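Local structure of GDP-perosamine synthase (Caulobacter crescentus, 3BN1) at residues Thr101-Asn113 and Tyr329-Cys343. The protein catalyses the pyridoxal phosphate-dependent transfer of an amino group from L-glutamate to GDP-4-keto-6-deoxy-D-mannose, giving GDP-perosamine for the O-antigen of the outer membrane. Residues are numbered along the deposited sequence; the frame is centred on the assembly and turned at random.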
loop_
_atom_site.group_PDB
_atom_site.type_symbol
_atom_site.label_atom_id
_atom_site.label_comp_id
_atom_site.label_asym_id
_atom_site.label_seq_id
_atom_site.Cartn_x
_atom_site.Cartn_y
_atom_site.Cartn_z
ATOM N N THR A 101 -15.646 13.717 7.055
ATOM C CA THR A 101 -15.144 14.925 7.734
ATOM C C THR A 101 -14.556 14.682 9.134
ATOM O O THR A 101 -15.244 14.288 10.086
ATOM C CB THR A 101 -16.315 15.864 7.889
ATOM O OG1 THR A 101 -16.853 16.155 6.579
ATOM C CG2 THR A 101 -15.871 17.070 8.588
ATOM N N PRO A 102 -13.287 15.022 9.279
ATOM C CA PRO A 102 -12.564 14.916 10.548
ATOM C C PRO A 102 -13.153 16.040 11.446
ATOM O O PRO A 102 -13.445 17.147 10.969
ATOM C CB PRO A 102 -11.135 15.279 10.118
ATOM C CG PRO A 102 -11.119 14.994 8.672
ATOM C CD PRO A 102 -12.404 15.514 8.209
ATOM N N VAL A 103 -13.356 15.755 12.734
ATOM C CA VAL A 103 -13.872 16.731 13.713
ATOM C C VAL A 103 -12.893 16.670 14.858
ATOM O O VAL A 103 -12.787 15.671 15.614
ATOM C CB VAL A 103 -15.314 16.415 14.163
ATOM C CG1 VAL A 103 -15.784 17.353 15.336
ATOM C CG2 VAL A 103 -16.244 16.526 12.942
ATOM N N LEU A 104 -12.111 17.740 14.904
ATOM C CA LEU A 104 -10.965 17.805 15.732
ATOM C C LEU A 104 -11.344 18.090 17.143
ATOM O O LEU A 104 -12.235 18.888 17.407
ATOM C CB LEU A 104 -9.928 18.857 15.250
ATOM C CG LEU A 104 -9.428 18.789 13.796
ATOM C CD1 LEU A 104 -8.418 19.859 13.467
ATOM C CD2 LEU A 104 -8.850 17.382 13.529
ATOM N N VAL A 105 -10.601 17.425 18.018
ATOM C CA VAL A 105 -10.769 17.543 19.478
ATOM C C VAL A 105 -9.379 17.766 20.141
ATOM O O VAL A 105 -8.329 17.337 19.609
ATOM C CB VAL A 105 -11.447 16.275 20.087
ATOM C CG1 VAL A 105 -10.554 15.020 19.868
ATOM C CG2 VAL A 105 -11.763 16.528 21.557
ATOM N N ASP A 106 -9.380 18.492 21.264
ATOM C CA ASP A 106 -8.155 18.865 21.972
ATOM C C ASP A 106 -7.746 17.668 22.793
ATOM O O ASP A 106 -8.520 16.734 22.937
ATOM C CB ASP A 106 -8.415 20.011 22.961
ATOM C CG ASP A 106 -7.262 20.941 23.073
ATOM O OD1 ASP A 106 -6.194 20.587 22.541
ATOM O OD2 ASP A 106 -7.408 22.012 23.691
ATOM N N ASN A 107 -6.516 17.691 23.293
ATOM C CA ASN A 107 -5.956 16.619 24.115
ATOM C C ASN A 107 -5.628 17.095 25.518
ATOM O O ASN A 107 -5.726 18.288 25.830
ATOM C CB ASN A 107 -4.602 16.141 23.562
ATOM C CG ASN A 107 -3.631 17.279 23.301
ATOM O OD1 ASN A 107 -3.762 17.941 22.286
ATOM N ND2 ASN A 107 -2.578 17.404 24.086
ATOM N N ASP A 108 -5.195 16.129 26.331
ATOM C CA ASP A 108 -4.799 16.362 27.708
ATOM C C ASP A 108 -3.410 16.969 27.655
ATOM O O ASP A 108 -2.543 16.543 26.860
ATOM C CB ASP A 108 -4.731 15.011 28.424
ATOM C CG ASP A 108 -4.352 15.126 29.921
ATOM O OD1 ASP A 108 -5.256 15.185 30.786
ATOM O OD2 ASP A 108 -3.154 15.092 30.254
ATOM N N PRO A 109 -3.195 17.948 28.520
ATOM C CA PRO A 109 -1.900 18.628 28.559
ATOM C C PRO A 109 -0.740 17.776 29.081
ATOM O O PRO A 109 0.438 18.128 28.891
ATOM C CB PRO A 109 -2.152 19.785 29.513
ATOM C CG PRO A 109 -3.286 19.244 30.396
ATOM C CD PRO A 109 -4.181 18.590 29.406
ATOM N N ARG A 110 -1.106 16.676 29.742
ATOM C CA ARG A 110 -0.147 15.809 30.395
ATOM C C ARG A 110 0.179 14.545 29.664
ATOM O O ARG A 110 1.335 14.197 29.480
ATOM C CB ARG A 110 -0.644 15.497 31.801
ATOM C CG ARG A 110 -0.210 16.603 32.761
ATOM C CD ARG A 110 -0.422 16.262 34.269
ATOM N NE ARG A 110 -1.665 15.499 34.410
ATOM C CZ ARG A 110 -2.033 14.734 35.435
ATOM N NH1 ARG A 110 -1.291 14.617 36.546
ATOM N NH2 ARG A 110 -3.198 14.103 35.316
ATOM N N THR A 111 -0.855 13.897 29.176
ATOM C CA THR A 111 -0.620 12.666 28.461
ATOM C C THR A 111 -0.561 12.851 26.961
ATOM O O THR A 111 -0.389 11.842 26.265
ATOM C CB THR A 111 -1.828 11.671 28.660
ATOM O OG1 THR A 111 -3.018 12.206 28.075
ATOM C CG2 THR A 111 -2.143 11.418 30.105
ATOM N N PHE A 112 -0.893 14.055 26.470
ATOM C CA PHE A 112 -0.965 14.319 25.039
ATOM C C PHE A 112 -2.115 13.602 24.344
ATOM O O PHE A 112 -2.181 13.650 23.081
ATOM C CB PHE A 112 0.326 14.017 24.245
ATOM C CG PHE A 112 1.563 14.574 24.863
ATOM C CD1 PHE A 112 1.899 15.929 24.693
ATOM C CD2 PHE A 112 2.403 13.761 25.652
ATOM C CE1 PHE A 112 3.065 16.473 25.278
ATOM C CE2 PHE A 112 3.559 14.312 26.273
ATOM C CZ PHE A 112 3.878 15.659 26.081
ATOM N N ASN A 113 -3.023 12.986 25.116
ATOM C CA ASN A 113 -4.115 12.220 24.496
ATOM C C ASN A 113 -5.470 12.875 24.475
ATOM O O ASN A 113 -5.733 13.837 25.219
ATOM C CB ASN A 113 -4.214 10.779 25.039
ATOM C CG ASN A 113 -3.073 9.922 24.529
ATOM O OD1 ASN A 113 -2.558 10.150 23.425
ATOM N ND2 ASN A 113 -2.604 9.007 25.345
ATOM N N TYR A 329 -5.714 20.998 6.898
ATOM C CA TYR A 329 -6.809 20.972 7.866
ATOM C C TYR A 329 -7.038 22.278 8.592
ATOM O O TYR A 329 -7.753 22.352 9.593
ATOM C CB TYR A 329 -6.533 19.859 8.895
ATOM C CG TYR A 329 -6.630 18.518 8.174
ATOM C CD1 TYR A 329 -7.829 18.120 7.556
ATOM C CD2 TYR A 329 -5.507 17.695 8.031
ATOM C CE1 TYR A 329 -7.858 16.940 6.767
ATOM C CE2 TYR A 329 -5.544 16.529 7.271
ATOM C CZ TYR A 329 -6.725 16.162 6.632
ATOM O OH TYR A 329 -6.827 15.021 5.885
ATOM N N ALA A 330 -6.434 23.321 8.056
ATOM C CA ALA A 330 -6.526 24.624 8.676
ATOM C C ALA A 330 -7.990 25.058 8.713
ATOM O O ALA A 330 -8.423 25.813 9.582
ATOM C CB ALA A 330 -5.704 25.596 7.870
ATOM N N HIS A 331 -8.757 24.518 7.772
ATOM C CA HIS A 331 -10.176 24.812 7.686
ATOM C C HIS A 331 -11.005 24.154 8.820
ATOM O O HIS A 331 -12.193 24.445 9.015
ATOM C CB HIS A 331 -10.669 24.384 6.278
ATOM C CG HIS A 331 -10.682 22.911 6.040
ATOM N ND1 HIS A 331 -9.557 22.201 5.692
ATOM C CD2 HIS A 331 -11.701 22.015 6.059
ATOM C CE1 HIS A 331 -9.879 20.935 5.491
ATOM N NE2 HIS A 331 -11.170 20.791 5.732
ATOM N N LEU A 332 -10.378 23.292 9.614
ATOM C CA LEU A 332 -11.129 22.633 10.650
ATOM C C LEU A 332 -10.700 23.240 11.967
ATOM O O LEU A 332 -11.035 22.683 13.025
ATOM C CB LEU A 332 -10.767 21.155 10.666
ATOM C CG LEU A 332 -11.006 20.392 9.375
ATOM C CD1 LEU A 332 -10.548 18.978 9.718
ATOM C CD2 LEU A 332 -12.490 20.469 9.061
ATOM N N ALA A 333 -9.941 24.335 11.908
ATOM C CA ALA A 333 -9.540 24.953 13.141
ATOM C C ALA A 333 -10.750 25.387 13.962
ATOM O O ALA A 333 -11.807 25.707 13.398
ATOM C CB ALA A 333 -8.654 26.151 12.895
ATOM N N THR A 334 -10.600 25.320 15.291
ATOM C CA THR A 334 -11.559 25.842 16.257
ATOM C C THR A 334 -10.852 26.607 17.359
ATOM O O THR A 334 -9.623 26.546 17.480
ATOM C CB THR A 334 -12.572 24.848 16.821
ATOM O OG1 THR A 334 -11.954 24.138 17.892
ATOM C CG2 THR A 334 -12.953 23.874 15.716
ATOM N N ASP A 335 -11.598 27.375 18.144
ATOM C CA ASP A 335 -10.947 28.088 19.243
ATOM C C ASP A 335 -10.769 27.187 20.518
ATOM O O ASP A 335 -10.408 27.630 21.610
ATOM C CB ASP A 335 -11.615 29.444 19.484
ATOM C CG ASP A 335 -13.074 29.340 19.891
ATOM O OD1 ASP A 335 -13.385 28.394 20.639
ATOM O OD2 ASP A 335 -13.898 30.213 19.507
ATOM N N ASP A 336 -10.999 25.885 20.385
ATOM C CA ASP A 336 -10.890 24.997 21.543
ATOM C C ASP A 336 -9.947 23.861 21.246
ATOM O O ASP A 336 -10.213 22.670 21.545
ATOM C CB ASP A 336 -12.245 24.400 21.908
ATOM C CG ASP A 336 -12.293 23.917 23.374
ATOM O OD1 ASP A 336 -11.396 24.303 24.136
ATOM O OD2 ASP A 336 -13.177 23.149 23.822
ATOM N N LEU A 337 -8.830 24.268 20.676
ATOM C CA LEU A 337 -7.685 23.366 20.375
ATOM C C LEU A 337 -6.381 23.921 20.984
ATOM O O LEU A 337 -5.253 23.632 20.561
ATOM C CB LEU A 337 -7.511 23.115 18.871
ATOM C CG LEU A 337 -8.756 22.446 18.263
ATOM C CD1 LEU A 337 -8.650 22.564 16.763
ATOM C CD2 LEU A 337 -9.022 20.946 18.755
ATOM N N LYS A 338 -6.566 24.702 22.044
ATOM C CA LYS A 338 -5.439 25.366 22.666
ATOM C C LYS A 338 -4.384 24.448 23.283
ATOM O O LYS A 338 -3.210 24.785 23.261
ATOM C CB LYS A 338 -5.952 26.468 23.607
ATOM C CG LYS A 338 -6.708 27.587 22.833
ATOM C CD LYS A 338 -7.530 28.589 23.687
ATOM C CE LYS A 338 -6.891 29.988 23.780
ATOM N NZ LYS A 338 -5.860 30.242 22.720
ATOM N N ILE A 339 -4.786 23.311 23.854
ATOM C CA ILE A 339 -3.793 22.439 24.478
ATOM C C ILE A 339 -2.939 21.840 23.379
ATOM O O ILE A 339 -1.714 21.868 23.472
ATOM C CB ILE A 339 -4.330 21.309 25.387
ATOM C CG1 ILE A 339 -5.216 21.810 26.532
ATOM C CG2 ILE A 339 -3.131 20.600 26.035
ATOM C CD1 ILE A 339 -4.550 22.941 27.355
ATOM N N ALA A 340 -3.574 21.379 22.299
ATOM C CA ALA A 340 -2.812 20.790 21.186
ATOM C C ALA A 340 -1.768 21.811 20.635
ATOM O O ALA A 340 -0.623 21.472 20.321
ATOM C CB ALA A 340 -3.808 20.390 20.060
ATOM N N GLU A 341 -2.169 23.072 20.509
ATOM C CA GLU A 341 -1.247 24.110 20.015
ATOM C C GLU A 341 -0.050 24.297 20.925
ATOM O O GLU A 341 1.098 24.371 20.441
ATOM C CB GLU A 341 -1.968 25.450 19.897
ATOM C CG GLU A 341 -2.960 25.497 18.717
ATOM C CD GLU A 341 -3.968 26.612 18.872
ATOM O OE1 GLU A 341 -3.766 27.530 19.706
ATOM O OE2 GLU A 341 -5.011 26.516 18.215
ATOM N N ALA A 342 -0.319 24.332 22.247
ATOM C CA ALA A 342 0.736 24.494 23.280
ATOM C C ALA A 342 1.719 23.310 23.231
ATOM O O ALA A 342 2.947 23.468 23.237
ATOM C CB ALA A 342 0.076 24.551 24.724
ATOM N N CYS A 343 1.165 22.107 23.142
ATOM C CA CYS A 343 2.006 20.918 23.089
ATOM C C CYS A 343 2.861 20.900 21.852
ATOM O O CYS A 343 4.028 20.545 21.916
ATOM C CB CYS A 343 1.210 19.641 23.167
ATOM S SG CYS A 343 0.415 19.395 24.786
HETATM O O HOH W 1 -12.743 20.693 13.634
HETATM O O HOH W 2 -12.775 21.915 18.737
HETATM O O HOH W 3 -11.681 20.377 21.198
HETATM O O HOH W 4 -8.722 24.224 24.138
#
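Asp106, just past the edge strand 101-105, offers its carboxylate to the first turn of helix 338-346, an instance of an acid from elsewhere in the sequence meeting the N-H groups that a helix start leaves without carbonyl partners. The two oxygens divide the work: Asp106 OD2 takes the N-H of Ile339 at 2.9 Å (162°), Asp106 OD1 that of Ala340 at 2.7 Å, each through its syn lone pair. This two-point grip fixes the rotation of the carboxylate. A water completes it, donating to Asp106 OD2 and Asp336 OD1 and accepting from Lys338 N. Asn107 continues the polar line: its ND2 donates to Asp108 O and weakly to Cys343 SG (3.7 Å). With CG lying between backbone N and carbonyl carbon (chi1 51°), its OD1 rests against the CA of Ala340 at 3.2 Å.

Apolar contacts flank this polar centre. Toward the strand, Leu332 sends CD1 to Pro102 CB at 3.8 Å, while its CB meets Leu104 CD1; both pairs of side chains cross near a right angle. Leu337, the N-cap residue, lays CD2 against the Val105-Asp106 peptide. Beyond the acid, Ile339 CG2, anti to its own backbone N, presses tightly on Pro109 CA at 3.4 Å, and Cys343 SG lies obliquely by the Phe112 ring, 3.8 Å from CD1.

Two waters bridge the backbones, one joining Leu104 N to Leu332 O, the other Asp106 N to Asp336 O.

Strand 101-105 ends the seven-stranded sheet of this aminotransferase fold, and helix 338-346 leads into strand 347-350 of the smaller sheet, so the contact ties the two together. The positive end of the helix dipole and the paired N-H donors would be expected to favour the ionised form of Asp106, partly offsetting repulsion from Asp336, whose own carboxylate has a long, weak ion pair with Lys118.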